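Local coordinates for protein ubiquitin and WLM domain-containing metalloprotease SPCC1442.07c (PDB 5JIG) that probably acts as a DNA-dependent zinc metalloendopeptidase that cleaves proteins cross-linked to DNA, this chain covering much of its WLM protease domain, at residues T94-L99 against R116-E121; L99-N102 against E106-S109; L24-D29 against R86-V91; L65-N68 against I73-R76. All coordinates share one frame; numbering follows the deposited sequence.

Contact 1: residues T94-L99 against R116-E121; sequences TLIHEL and RQLTKE. With NI (nickel (II) ion), chain B.
The CG2 methyl of I96 makes the close contacts between segments 94-99 and 116-121. It lies 3.8 Å from L118 CB; the two side chains run antiparallel alongside each other, and the methyl is closest to CB, with the CD1 branch a little farther off. I96 also lies roughly perpendicular to T119, with CG2 3.9 Å from T119 OG1. That hydroxyl can sit beside a methyl because its hydrogen bond to F115 O, one turn earlier in its own helix, satisfies it. A beta-branched isoleucine suits this place: with CG1 beside the backbone N (chi1 -62°), CG2 stands anti to that N and is turned to L118 and T119. Leucine suits position 118, which is buried and also packs on W42.

One residue further on, H97 turns its CB the other way. Its CG lies anti to the backbone N (chi1 175°), and NE2 binds nickel at 2.1 Å. Water 1, 2.1 Å from the nickel, stands nearly opposite H97 NE2; water 2, H101 and H107 are among the other ligands. E98, the predicted active-site residue, follows directly. F111 meets the H97 ring edge-to-face, and F115 touches both I96 and H97, so helix 109-122 backs the metal-bearing helix. Helix 31-40 sends I33 against L95 and I96, while strand 72-76 packs I73 against L95, E98 and L99.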
loop_
_atom_site.group_PDB
_atom_site.type_symbol
_atom_site.label_atom_id
_atom_site.label_comp_id
_atom_site.label_asym_id
_atom_site.label_seq_id
_atom_site.Cartn_x
_atom_site.Cartn_y
_atom_site.Cartn_z
ATOM N N THR A 94 -2.331 -4.434 -4.418
ATOM C CA THR A 94 -2.828 -3.103 -4.723
ATOM C C THR A 94 -1.878 -2.018 -4.198
ATOM O O THR A 94 -1.592 -1.048 -4.896
ATOM C CB THR A 94 -4.245 -2.895 -4.219
ATOM O OG1 THR A 94 -5.110 -3.809 -4.885
ATOM C CG2 THR A 94 -4.731 -1.469 -4.382
ATOM N N LEU A 95 -1.337 -2.201 -3.014
ATOM C CA LEU A 95 -0.358 -1.231 -2.487
ATOM C C LEU A 95 0.862 -1.150 -3.382
ATOM O O LEU A 95 1.383 -0.065 -3.652
ATOM C CB LEU A 95 0.006 -1.557 -1.050
ATOM C CG LEU A 95 1.053 -0.627 -0.410
ATOM C CD1 LEU A 95 0.679 0.844 -0.504
ATOM C CD2 LEU A 95 1.284 -1.046 1.034
ATOM N N ILE A 96 1.370 -2.306 -3.856
ATOM C CA ILE A 96 2.507 -2.283 -4.778
ATOM C C ILE A 96 2.155 -1.560 -6.064
ATOM O O ILE A 96 2.982 -0.807 -6.584
ATOM C CB ILE A 96 3.055 -3.719 -4.982
ATOM C CG1 ILE A 96 3.551 -4.278 -3.650
ATOM C CG2 ILE A 96 4.106 -3.720 -6.051
ATOM C CD1 ILE A 96 4.012 -5.713 -3.669
ATOM N N HIS A 97 0.942 -1.767 -6.579
ATOM C CA HIS A 97 0.469 -1.027 -7.725
ATOM C C HIS A 97 0.538 0.479 -7.434
ATOM O O HIS A 97 1.090 1.257 -8.246
ATOM C CB HIS A 97 -0.966 -1.486 -8.050
ATOM C CG HIS A 97 -1.607 -0.718 -9.145
ATOM N ND1 HIS A 97 -2.039 -1.317 -10.311
ATOM C CD2 HIS A 97 -1.944 0.587 -9.282
ATOM C CE1 HIS A 97 -2.608 -0.388 -11.065
ATOM N NE2 HIS A 97 -2.555 0.787 -10.492
ATOM N N GLU A 98 -0.022 0.913 -6.312
ATOM C CA GLU A 98 0.009 2.332 -6.001
ATOM C C GLU A 98 1.437 2.858 -5.844
ATOM O O GLU A 98 1.727 3.969 -6.325
ATOM C CB GLU A 98 -0.834 2.694 -4.794
ATOM C CG GLU A 98 -2.286 2.210 -4.819
ATOM C CD GLU A 98 -3.041 2.388 -6.024
ATOM O OE1 GLU A 98 -2.702 3.264 -6.836
ATOM O OE2 GLU A 98 -4.043 1.625 -6.152
ATOM N N LEU A 99 2.313 2.121 -5.225
ATOM C CA LEU A 99 3.702 2.563 -5.117
ATOM C C LEU A 99 4.354 2.728 -6.486
ATOM O O LEU A 99 5.171 3.627 -6.685
ATOM C CB LEU A 99 4.500 1.593 -4.265
ATOM C CG LEU A 99 4.196 1.652 -2.757
ATOM C CD1 LEU A 99 4.825 0.469 -2.066
ATOM C CD2 LEU A 99 4.707 2.948 -2.122
ATOM N N ARG A 116 6.066 -5.732 -11.739
ATOM C CA ARG A 116 6.486 -7.118 -11.594
ATOM C C ARG A 116 7.782 -7.250 -10.762
ATOM O O ARG A 116 7.942 -8.160 -9.959
ATOM C CB ARG A 116 6.690 -7.761 -12.974
ATOM C CG ARG A 116 5.402 -8.081 -13.733
ATOM C CD ARG A 116 5.684 -8.943 -14.940
ATOM N NE ARG A 116 6.568 -8.294 -15.898
ATOM C CZ ARG A 116 6.196 -7.462 -16.840
ATOM N NH1 ARG A 116 7.135 -6.816 -17.534
ATOM N NH2 ARG A 116 4.954 -7.227 -17.099
ATOM N N GLN A 117 8.701 -6.311 -10.992
ATOM C CA GLN A 117 9.975 -6.364 -10.241
ATOM C C GLN A 117 9.751 -6.120 -8.753
ATOM O O GLN A 117 10.357 -6.780 -7.906
ATOM C CB GLN A 117 10.898 -5.302 -10.828
ATOM C CG GLN A 117 11.387 -5.705 -12.206
ATOM C CD GLN A 117 11.994 -4.547 -12.963
ATOM O OE1 GLN A 117 11.670 -3.411 -12.825
ATOM N NE2 GLN A 117 12.674 -4.884 -13.978
ATOM N N LEU A 118 8.904 -5.150 -8.458
ATOM C CA LEU A 118 8.574 -4.863 -7.043
ATOM C C LEU A 118 7.832 -6.010 -6.389
ATOM O O LEU A 118 8.069 -6.364 -5.246
ATOM C CB LEU A 118 7.750 -3.579 -6.943
ATOM C CG LEU A 118 8.396 -2.294 -7.443
ATOM C CD1 LEU A 118 7.327 -1.186 -7.423
ATOM C CD2 LEU A 118 9.554 -1.847 -6.631
ATOM N N THR A 119 6.926 -6.635 -7.149
ATOM C CA THR A 119 6.167 -7.786 -6.658
ATOM C C THR A 119 7.136 -8.932 -6.282
ATOM O O THR A 119 6.997 -9.545 -5.256
ATOM C CB THR A 119 5.167 -8.207 -7.724
ATOM O OG1 THR A 119 4.132 -7.221 -7.792
ATOM C CG2 THR A 119 4.519 -9.543 -7.388
ATOM N N LYS A 120 8.069 -9.189 -7.207
ATOM C CA LYS A 120 9.035 -10.265 -6.925
ATOM C C LYS A 120 9.869 -9.944 -5.679
ATOM O O LYS A 120 10.039 -10.790 -4.786
ATOM C CB LYS A 120 9.931 -10.431 -8.152
ATOM C CG LYS A 120 11.084 -11.373 -8.054
ATOM C CD LYS A 120 11.832 -11.606 -9.368
ATOM C CE LYS A 120 13.030 -12.502 -9.260
ATOM N NZ LYS A 120 13.638 -12.601 -10.594
ATOM N N GLU A 121 10.350 -8.706 -5.576
ATOM C CA GLU A 121 11.109 -8.334 -4.402
ATOM C C GLU A 121 10.316 -8.516 -3.113
ATOM O O GLU A 121 10.803 -9.026 -2.138
ATOM C CB GLU A 121 11.539 -6.892 -4.573
ATOM C CG GLU A 121 12.498 -6.415 -3.480
ATOM C CD GLU A 121 13.942 -6.680 -3.815
ATOM O OE1 GLU A 121 14.442 -6.054 -4.756
ATOM O OE2 GLU A 121 14.606 -7.537 -3.134
HETATM NI NI NI B . -3.359 2.587 -11.122
HETATM O O HOH W 1 -4.444 4.379 -11.536
HETATM O O HOH W 2 -5.342 1.711 -10.967
#

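Contact 2: residues L99-N102 against E106-S109; sequences LTHN and EHDS. With NI (nickel (II) ion), chain B.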
loop_
_atom_site.group_PDB
_atom_site.type_symbol
_atom_site.label_atom_id
_atom_site.label_comp_id
_atom_site.label_asym_id
_atom_site.label_seq_id
_atom_site.Cartn_x
_atom_site.Cartn_y
_atom_site.Cartn_z
ATOM N N LEU A 99 2.313 2.121 -5.225
ATOM C CA LEU A 99 3.702 2.563 -5.117
ATOM C C LEU A 99 4.354 2.728 -6.486
ATOM O O LEU A 99 5.171 3.627 -6.685
ATOM C CB LEU A 99 4.500 1.593 -4.265
ATOM C CG LEU A 99 4.196 1.652 -2.757
ATOM C CD1 LEU A 99 4.825 0.469 -2.066
ATOM C CD2 LEU A 99 4.707 2.948 -2.122
ATOM N N THR A 100 4.010 1.848 -7.442
ATOM C CA THR A 100 4.546 1.942 -8.780
ATOM C C THR A 100 4.211 3.278 -9.415
ATOM O O THR A 100 4.982 3.849 -10.196
ATOM C CB THR A 100 4.020 0.752 -9.629
ATOM O OG1 THR A 100 4.349 -0.479 -9.028
ATOM C CG2 THR A 100 4.672 0.729 -10.991
ATOM N N HIS A 101 3.038 3.835 -9.092
ATOM C CA HIS A 101 2.614 5.141 -9.535
ATOM C C HIS A 101 3.445 6.292 -8.930
ATOM O O HIS A 101 3.300 7.439 -9.367
ATOM C CB HIS A 101 1.149 5.410 -9.246
ATOM C CG HIS A 101 0.180 4.680 -10.148
ATOM N ND1 HIS A 101 0.180 4.813 -11.513
ATOM C CD2 HIS A 101 -0.912 3.946 -9.839
ATOM C CE1 HIS A 101 -0.858 4.139 -11.987
ATOM N NE2 HIS A 101 -1.561 3.614 -11.011
ATOM N N ASN A 102 4.345 6.025 -7.995
ATOM C CA ASN A 102 5.331 7.041 -7.617
ATOM C C ASN A 102 6.203 7.410 -8.797
ATOM O O ASN A 102 6.739 8.530 -8.825
ATOM C CB ASN A 102 6.191 6.590 -6.475
ATOM C CG ASN A 102 5.468 6.536 -5.139
ATOM O OD1 ASN A 102 4.346 7.010 -4.998
ATOM N ND2 ASN A 102 6.112 5.978 -4.128
ATOM N N GLU A 106 0.850 6.248 -15.951
ATOM C CA GLU A 106 -0.005 5.422 -16.763
ATOM C C GLU A 106 0.370 3.925 -16.551
ATOM O O GLU A 106 1.494 3.602 -16.261
ATOM C CB GLU A 106 0.190 5.728 -18.268
ATOM C CG GLU A 106 -0.313 7.118 -18.618
ATOM C CD GLU A 106 -1.756 7.377 -18.176
ATOM O OE1 GLU A 106 -2.619 6.587 -18.536
ATOM O OE2 GLU A 106 -2.038 8.337 -17.418
ATOM N N HIS A 107 -0.646 3.061 -16.789
ATOM C CA HIS A 107 -0.456 1.628 -16.702
ATOM C C HIS A 107 0.138 1.059 -17.988
ATOM O O HIS A 107 -0.425 0.165 -18.610
ATOM C CB HIS A 107 -1.726 0.901 -16.324
ATOM C CG HIS A 107 -2.438 1.410 -15.104
ATOM N ND1 HIS A 107 -3.710 1.888 -15.196
ATOM C CD2 HIS A 107 -2.104 1.573 -13.828
ATOM C CE1 HIS A 107 -4.136 2.266 -14.018
ATOM N NE2 HIS A 107 -3.170 2.120 -13.175
ATOM N N ASP A 108 1.288 1.611 -18.352
ATOM C CA ASP A 108 2.035 1.232 -19.547
ATOM C C ASP A 108 3.089 0.122 -19.354
ATOM O O ASP A 108 3.120 -0.441 -18.301
ATOM C CB ASP A 108 2.613 2.554 -20.201
ATOM C CG ASP A 108 3.668 3.137 -19.377
ATOM O OD1 ASP A 108 3.977 4.337 -19.669
ATOM O OD2 ASP A 108 4.249 2.558 -18.438
ATOM N N SER A 109 3.868 -0.226 -20.412
ATOM C CA SER A 109 4.818 -1.282 -20.233
ATOM C C SER A 109 5.841 -1.006 -19.138
ATOM O O SER A 109 6.266 -1.925 -18.480
ATOM C CB SER A 109 5.534 -1.523 -21.558
ATOM O OG SER A 109 4.661 -2.009 -22.568
HETATM NI NI NI B . -3.359 2.587 -11.122
HETATM O O HOH W 1 -4.444 4.379 -11.536
HETATM O O HOH W 2 -5.342 1.711 -10.967
#
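H101 and H107 hold CG in the same way, beside the backbone N and anti to the carbonyl carbon (chi1 -74° and -52°), and these torsions swing two rings whose CB atoms do not face each other onto a shared nickel ion. H101 NE2 binds the metal at 2.1 Å, and H107 NE2 does so at the same 2.1 Å. The two nitrogens are thereby drawn to 3.1 Å, H101 NE2 to H107 NE2, a closeness imposed by the common metal and not by a hydrogen bond. H107 NE2 lies at the edge of the H101 ring, near its plane, and the ring planes meet obliquely, at 56°. Water 2, 2.2 Å from the nickel, stands almost opposite H101 NE2.

With H97 and the predicted active-site residue E98, they make up the HExxHxxxxxH signature of zinc peptidases: H97 lies on helix 88-100, H101 one turn further on, and H107 in the loop that leads to helix 109-122. The same histidines bind the catalytic zinc; nickel occupies the site here.

A second-shell bond steadies the H101 ring, whose ND1 gives its N-H to H104 O, leaving NE2 to the metal. The loop that carries H107 is shaped by its backbone: H107 is the centre of an inverse gamma turn, closed by D108 N to E106 O at 2.9 Å, and D108, the N-cap of helix 109-122, accepts from F111 N through OD2. F111 also meets the H107 ring edge-to-face.

Contact 3: residues L24-D29 against R86-V91; sequences LERLRD and RDYKTV
The guanidinium of R26 lies flat over one face of the Y88 ring, with planes only 2° apart and centres at 3.6 Å. This is a cation-pi stack: R26 CZ sits 15° off the ring normal, and R26 CD comes within 3.4 Å of Y88 CE1. Arginine suits the place because its chain, with CG anti to the backbone N (chi1 179°) and extended onward to NE, reaches from its own helix along the tyrosine. L27 approaches the ring obliquely, CD2 3.5 Å from Y88 CE1. Its other methyl, CD1, touches V91 CG1 at 3.9 Å, which gives the L27-V91 side an apolar character. The phenol OH is hydrogen-bonded to D30 OD2, a tie to the turn that follows helix 17-29. With Y88 cut back to alanine, the R26 guanidinium would probably lose its stacking surface, D30 its phenol partner, and a gap would open beside L27.

Just before Y88, D87 caps the start of helix 88-100: its OD1 accepts from T90 N at 3.1 Å and from T90 OG1 at 2.6 Å. R28 points away from this helix and touches strand 6-10. The inner leucine and valine both rest on L75 of strand 72-76, so the sheet floors the meeting of the two helices.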
loop_
_atom_site.group_PDB
_atom_site.type_symbol
_atom_site.label_atom_id
_atom_site.label_comp_id
_atom_site.label_asym_id
_atom_site.label_seq_id
_atom_site.Cartn_x
_atom_site.Cartn_y
_atom_site.Cartn_z
ATOM N N LEU A 24 -3.521 -1.442 8.261
ATOM C CA LEU A 24 -2.538 -0.503 7.755
ATOM C C LEU A 24 -1.166 -0.687 8.428
ATOM O O LEU A 24 -0.143 -0.558 7.754
ATOM C CB LEU A 24 -3.000 0.950 7.911
ATOM C CG LEU A 24 -4.243 1.329 7.054
ATOM C CD1 LEU A 24 -4.481 2.826 7.219
ATOM C CD2 LEU A 24 -4.069 0.979 5.590
ATOM N N GLU A 25 -1.155 -0.937 9.729
ATOM C CA GLU A 25 0.122 -1.149 10.425
ATOM C C GLU A 25 0.835 -2.370 9.839
ATOM O O GLU A 25 2.046 -2.354 9.658
ATOM C CB GLU A 25 -0.092 -1.326 11.904
ATOM C CG GLU A 25 -0.557 -0.077 12.614
ATOM C CD GLU A 25 -1.034 -0.367 14.059
ATOM O OE1 GLU A 25 -1.162 0.600 14.804
ATOM O OE2 GLU A 25 -1.306 -1.490 14.392
ATOM N N ARG A 26 0.072 -3.414 9.558
ATOM C CA ARG A 26 0.642 -4.629 8.981
ATOM C C ARG A 26 1.271 -4.329 7.627
ATOM O O ARG A 26 2.391 -4.810 7.335
ATOM C CB ARG A 26 -0.402 -5.731 8.862
ATOM C CG ARG A 26 0.117 -7.015 8.240
ATOM C CD ARG A 26 -0.955 -8.024 8.111
ATOM N NE ARG A 26 -0.506 -9.226 7.532
ATOM C CZ ARG A 26 -1.350 -10.267 7.236
ATOM N NH1 ARG A 26 -0.948 -11.294 6.622
ATOM N NH2 ARG A 26 -2.640 -10.152 7.427
ATOM N N LEU A 27 0.595 -3.579 6.787
ATOM C CA LEU A 27 1.140 -3.197 5.474
ATOM C C LEU A 27 2.410 -2.363 5.620
ATOM O O LEU A 27 3.392 -2.585 4.913
ATOM C CB LEU A 27 0.087 -2.450 4.674
ATOM C CG LEU A 27 -1.079 -3.313 4.196
ATOM C CD1 LEU A 27 -2.286 -2.461 3.857
ATOM C CD2 LEU A 27 -0.715 -4.185 2.989
ATOM N N ARG A 28 2.373 -1.370 6.511
ATOM C CA ARG A 28 3.545 -0.534 6.708
ATOM C C ARG A 28 4.747 -1.369 7.131
ATOM O O ARG A 28 5.876 -1.108 6.719
ATOM C CB ARG A 28 3.222 0.530 7.744
ATOM C CG ARG A 28 4.400 1.445 8.077
ATOM C CD ARG A 28 4.105 2.315 9.267
ATOM N NE ARG A 28 3.975 1.401 10.448
ATOM C CZ ARG A 28 3.346 1.683 11.574
ATOM N NH1 ARG A 28 3.207 0.700 12.474
ATOM N NH2 ARG A 28 2.882 2.921 11.857
ATOM N N ASP A 29 4.494 -2.330 8.008
ATOM C CA ASP A 29 5.531 -3.105 8.647
ATOM C C ASP A 29 5.912 -4.378 7.858
ATOM O O ASP A 29 6.832 -5.104 8.239
ATOM C CB ASP A 29 5.152 -3.392 10.061
ATOM C CG ASP A 29 4.981 -2.076 10.911
ATOM O OD1 ASP A 29 5.548 -1.037 10.467
ATOM O OD2 ASP A 29 4.297 -2.155 11.910
ATOM N N ARG A 86 -11.096 -7.043 2.923
ATOM C CA ARG A 86 -10.405 -7.714 1.782
ATOM C C ARG A 86 -9.153 -8.535 2.188
ATOM O O ARG A 86 -8.514 -8.216 3.174
ATOM C CB ARG A 86 -10.002 -6.618 0.784
ATOM C CG ARG A 86 -11.168 -5.979 0.111
ATOM C CD ARG A 86 -10.803 -4.775 -0.749
ATOM N NE ARG A 86 -12.093 -4.223 -1.151
ATOM C CZ ARG A 86 -12.836 -4.733 -2.123
ATOM N NH1 ARG A 86 -12.328 -5.691 -2.912
ATOM N NH2 ARG A 86 -14.029 -4.219 -2.344
ATOM N N ASP A 87 -8.874 -9.559 1.422
ATOM C CA ASP A 87 -7.756 -10.434 1.759
ATOM C C ASP A 87 -6.418 -9.701 1.617
ATOM O O ASP A 87 -6.214 -8.852 0.719
ATOM C CB ASP A 87 -7.755 -11.695 0.951
ATOM C CG ASP A 87 -7.615 -11.452 -0.440
ATOM O OD1 ASP A 87 -6.509 -11.676 -0.963
ATOM O OD2 ASP A 87 -8.595 -11.028 -1.061
ATOM N N TYR A 88 -5.501 -10.051 2.504
ATOM C CA TYR A 88 -4.229 -9.382 2.582
ATOM C C TYR A 88 -3.441 -9.445 1.292
ATOM O O TYR A 88 -2.829 -8.437 0.876
ATOM C CB TYR A 88 -3.407 -9.910 3.754
ATOM C CG TYR A 88 -2.159 -9.127 3.997
ATOM C CD1 TYR A 88 -2.208 -7.909 4.627
ATOM C CD2 TYR A 88 -0.928 -9.574 3.551
ATOM C CE1 TYR A 88 -1.073 -7.143 4.824
ATOM C CE2 TYR A 88 0.237 -8.836 3.763
ATOM C CZ TYR A 88 0.146 -7.595 4.401
ATOM O OH TYR A 88 1.237 -6.816 4.616
ATOM N N LYS A 89 -3.373 -10.619 0.675
ATOM C CA LYS A 89 -2.572 -10.734 -0.516
ATOM C C LYS A 89 -3.039 -9.730 -1.567
ATOM O O LYS A 89 -2.202 -9.117 -2.276
ATOM C CB LYS A 89 -2.625 -12.156 -1.046
ATOM C CG LYS A 89 -1.918 -12.492 -2.271
ATOM C CD LYS A 89 -1.816 -13.968 -2.520
ATOM C CE LYS A 89 -1.862 -14.781 -1.258
ATOM N NZ LYS A 89 -0.727 -14.532 -0.356
ATOM N N THR A 90 -4.347 -9.609 -1.738
ATOM C CA THR A 90 -4.870 -8.723 -2.726
ATOM C C THR A 90 -4.568 -7.262 -2.412
ATOM O O THR A 90 -4.168 -6.494 -3.293
ATOM C CB THR A 90 -6.389 -8.979 -2.890
ATOM O OG1 THR A 90 -6.580 -10.391 -3.212
ATOM C CG2 THR A 90 -7.035 -8.139 -3.930
ATOM N N VAL A 91 -4.765 -6.879 -1.157
ATOM C CA VAL A 91 -4.479 -5.488 -0.767
ATOM C C VAL A 91 -3.017 -5.159 -0.846
ATOM O O VAL A 91 -2.644 -4.069 -1.319
ATOM C CB VAL A 91 -5.095 -5.197 0.619
ATOM C CG1 VAL A 91 -4.675 -3.798 1.104
ATOM C CG2 VAL A 91 -6.619 -5.309 0.553
#

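Contact 4: residues L65-N68 against I73-R76; sequences LNHN and IELR
H67 NE2 donates to E74 OE2 at 2.7 Å, in a bond with an N-H...O angle of 162°. The acceptor lies in the plane of the imidazole, at its edge, whereas the nitrogen meets OE2 on the anti side and 26° out of the carboxylate plane. E74 has CG anti to the carbonyl carbon (chi1 -45°) and its chain extended beyond, which carries the carboxylate to H67. Histidine and glutamate thus make a short polar link across the strands, and the charge of the carboxylate may favour protonation of the ring. L65 lies beside E74, pointing the same way, with CD1 3.6 Å from E74 CD; it covers the aliphatic stem and flank of the acid. Replacing E74 by an alanine would probably leave the H67 N-H without its mate, the ring free to turn, and a gap against the L65 methyl.

Backbone bonds set the register. L65 and E74 form an antiparallel hydrogen-bonded pair, L65 N to E74 O at 2.9 Å and E74 N to L65 O at 3.0 Å. L65 O also receives a CA-H...O contact from I73 CA at 3.3 Å. N66 and I73 are the next, non-hydrogen-bonded pair, their side chains on the other face, where N66 ND2 passes I73 CG1 at 4.0 Å. Asparagine earns its place by its two-sided amide: ND2 donates to E98 O and N102 OD1, and OD1 accepts from G70 N in the turn. The result is a beta hairpin whose outer strand, antiparallel to its neighbour, borders the metal site, consistent with the edge strand of zinc peptidases that carry HExxH.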
loop_
_atom_site.group_PDB
_atom_site.type_symbol
_atom_site.label_atom_id
_atom_site.label_comp_id
_atom_site.label_asym_id
_atom_site.label_seq_id
_atom_site.Cartn_x
_atom_site.Cartn_y
_atom_site.Cartn_z
ATOM N N LEU A 65 -5.503 4.343 -4.554
ATOM C CA LEU A 65 -5.223 5.654 -5.130
ATOM C C LEU A 65 -3.795 6.051 -4.787
ATOM O O LEU A 65 -3.316 5.761 -3.716
ATOM C CB LEU A 65 -6.142 6.736 -4.498
ATOM C CG LEU A 65 -7.581 6.567 -4.735
ATOM C CD1 LEU A 65 -8.427 7.444 -3.763
ATOM C CD2 LEU A 65 -7.919 6.878 -6.169
ATOM N N ASN A 66 -3.159 6.785 -5.709
ATOM C CA ASN A 66 -1.903 7.436 -5.429
ATOM C C ASN A 66 -2.045 8.902 -5.820
ATOM O O ASN A 66 -2.190 9.216 -7.000
ATOM C CB ASN A 66 -0.767 6.809 -6.204
ATOM C CG ASN A 66 0.562 7.474 -5.906
ATOM O OD1 ASN A 66 0.590 8.699 -5.753
ATOM N ND2 ASN A 66 1.635 6.715 -5.771
ATOM N N HIS A 67 -2.078 9.769 -4.824
ATOM C CA HIS A 67 -2.193 11.205 -5.051
ATOM C C HIS A 67 -0.802 11.850 -5.102
ATOM O O HIS A 67 -0.014 11.736 -4.169
ATOM C CB HIS A 67 -3.024 11.874 -3.984
ATOM C CG HIS A 67 -4.347 11.255 -3.767
ATOM N ND1 HIS A 67 -5.292 11.152 -4.767
ATOM C CD2 HIS A 67 -4.885 10.745 -2.658
ATOM C CE1 HIS A 67 -6.362 10.589 -4.234
ATOM N NE2 HIS A 67 -6.146 10.333 -2.961
ATOM N N ASN A 68 -0.563 12.580 -6.188
ATOM C CA ASN A 68 0.638 13.395 -6.347
ATOM C C ASN A 68 1.925 12.624 -6.129
ATOM O O ASN A 68 2.825 13.039 -5.396
ATOM C CB ASN A 68 0.556 14.639 -5.446
ATOM C CG ASN A 68 -0.706 15.454 -5.638
ATOM O OD1 ASN A 68 -1.063 15.808 -6.839
ATOM N ND2 ASN A 68 -1.410 15.766 -4.612
ATOM N N ILE A 73 -1.174 7.753 -0.355
ATOM C CA ILE A 73 -1.734 6.550 -0.963
ATOM C C ILE A 73 -2.953 6.130 -0.135
ATOM O O ILE A 73 -2.912 6.186 1.105
ATOM C CB ILE A 73 -0.667 5.441 -1.069
ATOM C CG1 ILE A 73 0.342 5.839 -2.133
ATOM C CG2 ILE A 73 -1.297 4.086 -1.352
ATOM C CD1 ILE A 73 1.561 4.926 -2.235
ATOM N N GLU A 74 -4.009 5.733 -0.834
ATOM C CA GLU A 74 -5.214 5.222 -0.198
ATOM C C GLU A 74 -5.449 3.782 -0.663
ATOM O O GLU A 74 -5.142 3.422 -1.809
ATOM C CB GLU A 74 -6.458 6.011 -0.473
ATOM C CG GLU A 74 -6.304 7.501 -0.357
ATOM C CD GLU A 74 -7.604 8.241 -0.336
ATOM O OE1 GLU A 74 -8.606 7.688 0.168
ATOM O OE2 GLU A 74 -7.606 9.400 -0.829
ATOM N N LEU A 75 -5.995 2.959 0.237
ATOM C CA LEU A 75 -6.285 1.551 -0.064
ATOM C C LEU A 75 -7.675 1.222 0.448
ATOM O O LEU A 75 -8.006 1.479 1.607
ATOM C CB LEU A 75 -5.317 0.620 0.674
ATOM C CG LEU A 75 -3.847 0.778 0.311
ATOM C CD1 LEU A 75 -3.040 -0.040 1.279
ATOM C CD2 LEU A 75 -3.549 0.387 -1.136
ATOM N N ARG A 76 -8.498 0.574 -0.399
ATOM C CA ARG A 76 -9.776 0.076 0.059
ATOM C C ARG A 76 -9.510 -1.198 0.866
ATOM O O ARG A 76 -8.942 -2.165 0.331
ATOM C CB ARG A 76 -10.735 -0.170 -1.097
ATOM C CG ARG A 76 -12.113 -0.566 -0.632
ATOM C CD ARG A 76 -12.930 -1.271 -1.655
ATOM N NE ARG A 76 -13.107 -0.438 -2.817
ATOM C CZ ARG A 76 -14.228 0.069 -3.270
ATOM N NH1 ARG A 76 -14.133 0.897 -4.283
ATOM N NH2 ARG A 76 -15.421 -0.334 -2.778
#

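Overall arrangement
Helix 88-100 strings three of the contacts together: contact 3 lies at its start, contact 1 in its second half and contact 2 at its end. Contacts 1 and 2, with centres 10 Å apart, share L99, the nickel and both waters, and L118 CD1 packs 3.5 Å from T100 OG1. Contact 4 reaches contacts 1 and 2 through one amide, that of N66, and packs on contact 1 with I73 CG2 3.7 Å from E98 CB. Contact 3 is farther from the metal, its V91 side chain about 14 Å from the nickel, though about 9 Å from the side chain of E98, the predicted active-site residue. It joins contact 4 through L27 CD1 and L75 CD1, 3.6 Å apart.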